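PDB 2EPG: hypothetical protein TTHA1785 from Thermus thermophilus, which probably joins broken RNA ends in a GTP- and manganese-dependent ligation reaction. Local coordinates for residues I76-I84 with L275-A283. Sequence-based numbering, arbitrary orientation.
Sequences IHWGYGFPI and LVDKQLAAA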
# COMPACT_ATOMS: atom_id res chain seq x y z
N ILE A 76 12.97 2.14 -5.71
CA ILE A 76 12.63 1.68 -7.05
C ILE A 76 13.45 0.49 -7.49
O ILE A 76 14.65 0.39 -7.18
CB ILE A 76 12.82 2.79 -8.07
CG1 ILE A 76 12.58 2.26 -9.49
CG2 ILE A 76 14.22 3.35 -7.97
CD1 ILE A 76 12.82 3.31 -10.57
N HIS A 77 12.80 -0.42 -8.23
CA HIS A 77 13.45 -1.60 -8.79
C HIS A 77 12.64 -2.26 -9.90
O HIS A 77 11.47 -1.92 -10.11
CB HIS A 77 13.79 -2.64 -7.70
CG HIS A 77 12.64 -3.01 -6.83
ND1 HIS A 77 12.22 -4.31 -6.66
CD2 HIS A 77 11.85 -2.25 -6.02
CE1 HIS A 77 11.23 -4.34 -5.78
NE2 HIS A 77 10.99 -3.11 -5.38
N TRP A 78 13.28 -3.19 -10.60
CA TRP A 78 12.66 -3.91 -11.72
C TRP A 78 11.26 -4.43 -11.41
O TRP A 78 11.03 -5.03 -10.36
CB TRP A 78 13.55 -5.08 -12.16
CG TRP A 78 13.15 -5.63 -13.50
CD1 TRP A 78 13.60 -5.23 -14.73
CD2 TRP A 78 12.10 -6.58 -13.75
NE1 TRP A 78 12.90 -5.86 -15.73
CE2 TRP A 78 11.96 -6.69 -15.16
CE3 TRP A 78 11.24 -7.33 -12.93
CZ2 TRP A 78 11.01 -7.53 -15.76
CZ3 TRP A 78 10.29 -8.17 -13.53
CH2 TRP A 78 10.19 -8.26 -14.94
N GLY A 79 10.33 -4.19 -12.33
CA GLY A 79 8.97 -4.66 -12.15
C GLY A 79 8.34 -5.07 -13.47
O GLY A 79 9.01 -5.15 -14.49
N TYR A 80 7.04 -5.34 -13.45
CA TYR A 80 6.31 -5.73 -14.65
C TYR A 80 5.86 -4.48 -15.41
O TYR A 80 4.87 -3.84 -15.05
CB TYR A 80 5.09 -6.57 -14.25
CG TYR A 80 4.36 -7.19 -15.42
CD1 TYR A 80 4.87 -8.34 -16.05
CD2 TYR A 80 3.19 -6.63 -15.92
CE1 TYR A 80 4.22 -8.91 -17.15
CE2 TYR A 80 2.53 -7.19 -17.02
CZ TYR A 80 3.05 -8.33 -17.63
OH TYR A 80 2.40 -8.89 -18.71
N GLY A 81 6.58 -4.13 -16.47
CA GLY A 81 6.23 -2.95 -17.24
C GLY A 81 6.65 -1.69 -16.50
O GLY A 81 7.68 -1.08 -16.82
N PHE A 82 5.86 -1.29 -15.51
CA PHE A 82 6.17 -0.12 -14.69
C PHE A 82 7.16 -0.58 -13.63
O PHE A 82 7.14 -1.75 -13.23
CB PHE A 82 4.93 0.40 -13.96
CG PHE A 82 3.96 1.17 -14.83
CD1 PHE A 82 3.44 0.60 -15.99
CD2 PHE A 82 3.55 2.45 -14.47
CE1 PHE A 82 2.53 1.31 -16.77
CE2 PHE A 82 2.64 3.16 -15.26
CZ PHE A 82 2.13 2.60 -16.40
N PRO A 83 8.04 0.32 -13.16
CA PRO A 83 8.98 -0.12 -12.12
C PRO A 83 8.27 -0.17 -10.77
O PRO A 83 7.26 0.49 -10.57
CB PRO A 83 10.06 0.96 -12.15
CG PRO A 83 9.28 2.19 -12.52
CD PRO A 83 8.41 1.66 -13.65
N ILE A 84 8.79 -0.98 -9.85
CA ILE A 84 8.21 -1.04 -8.52
C ILE A 84 8.74 0.23 -7.86
O ILE A 84 9.91 0.57 -8.02
CB ILE A 84 8.67 -2.29 -7.76
CG1 ILE A 84 8.17 -3.53 -8.51
CG2 ILE A 84 8.13 -2.26 -6.32
CD1 ILE A 84 8.62 -4.86 -7.94
N LEU A 275 3.44 0.40 -27.47
CA LEU A 275 4.09 -0.10 -26.26
C LEU A 275 5.54 -0.52 -26.52
O LEU A 275 5.78 -1.50 -27.21
CB LEU A 275 3.31 -1.31 -25.72
CG LEU A 275 1.80 -1.14 -25.55
CD1 LEU A 275 1.17 -2.50 -25.28
CD2 LEU A 275 1.49 -0.16 -24.42
N VAL A 276 6.50 0.22 -25.96
CA VAL A 276 7.91 -0.13 -26.14
C VAL A 276 8.22 -1.42 -25.40
O VAL A 276 9.21 -2.09 -25.68
CB VAL A 276 8.85 0.99 -25.61
CG1 VAL A 276 8.57 2.30 -26.33
CG2 VAL A 276 8.66 1.15 -24.12
N ASP A 277 7.36 -1.76 -24.45
CA ASP A 277 7.50 -2.97 -23.65
C ASP A 277 6.08 -3.52 -23.53
O ASP A 277 5.18 -2.82 -23.06
CB ASP A 277 8.06 -2.59 -22.27
CG ASP A 277 8.00 -3.73 -21.27
OD1 ASP A 277 8.36 -3.49 -20.10
OD2 ASP A 277 7.60 -4.85 -21.63
N LYS A 278 5.87 -4.75 -23.97
CA LYS A 278 4.54 -5.37 -23.92
C LYS A 278 3.95 -5.43 -22.51
O LYS A 278 2.73 -5.48 -22.34
CB LYS A 278 4.58 -6.78 -24.52
CG LYS A 278 5.77 -7.62 -24.07
CD LYS A 278 5.39 -9.05 -23.68
CE LYS A 278 4.60 -9.09 -22.37
NZ LYS A 278 4.39 -10.50 -21.89
N GLN A 279 4.82 -5.43 -21.51
CA GLN A 279 4.37 -5.50 -20.12
C GLN A 279 3.74 -4.18 -19.68
O GLN A 279 3.18 -4.07 -18.59
CB GLN A 279 5.54 -5.87 -19.20
CG GLN A 279 6.33 -7.09 -19.69
CD GLN A 279 7.07 -7.80 -18.57
OE1 GLN A 279 7.82 -7.19 -17.81
NE2 GLN A 279 6.87 -9.11 -18.48
N LEU A 280 3.84 -3.18 -20.55
CA LEU A 280 3.27 -1.85 -20.30
C LEU A 280 1.83 -1.81 -20.82
O LEU A 280 1.21 -0.74 -20.89
CB LEU A 280 4.11 -0.81 -21.04
CG LEU A 280 4.63 0.41 -20.29
CD1 LEU A 280 5.34 0.01 -19.01
CD2 LEU A 280 5.57 1.16 -21.22
N ALA A 281 1.31 -2.98 -21.18
CA ALA A 281 -0.04 -3.12 -21.71
C ALA A 281 -1.04 -2.17 -21.04
O ALA A 281 -1.26 -2.26 -19.84
CB ALA A 281 -0.50 -4.56 -21.54
N ALA A 282 -1.63 -1.28 -21.83
CA ALA A 282 -2.58 -0.29 -21.30
C ALA A 282 -3.75 -0.05 -22.26
O ALA A 282 -3.69 -0.42 -23.42
CB ALA A 282 -1.86 1.04 -21.04
N ALA A 283 -4.80 0.60 -21.75
CA ALA A 283 -5.98 0.91 -22.56
C ALA A 283 -6.46 2.29 -22.15
O ALA A 283 -6.21 2.75 -21.03
CB ALA A 283 -7.10 -0.14 -22.30
O HOH W 1 8.96 -4.88 -17.92
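Q279 lies across one face of the Y80 ring and illustrates how two loops can dock without a direct hydrogen bond between them. Its CB sits 3.8 Å from the ring centroid and 7° off the normal, a CH-pi contact over the centre. Beyond it the extended chain carries the amide past one side of the ring, with NE2 3.0 Å from Y80 CE1 and the two planes 46° apart. The tyrosine reaches this place with CG anti to its own N (chi1 -172°), and V261 of helix 250-265 touches it too. With an alanine in place of Y80, the methylene groups of Q279 would probably lose the face they rest on and its amide be freer to turn.

Polar contact runs through one water, which accepts from G81 N at 2.9 Å and lies 2.6 Å from Q279 OE1 and 2.7 Å from D277 OD1. The other carboxylate oxygen, D277 OD2, accepts a hydrogen bond from the backbone Q279 N at 2.8 Å, met from well above the carboxylate plane.

Apolar contact comes from L280, whose CD1 meets F82 CD1 at 3.6 Å; L63 touches both side chains. G81 has positive phi, and a side chain there would clash with Q279 O.

A glycine-containing loop thus docks, within the RtcB fold, on a 3-10 turn introduced by the Asx turn of D277.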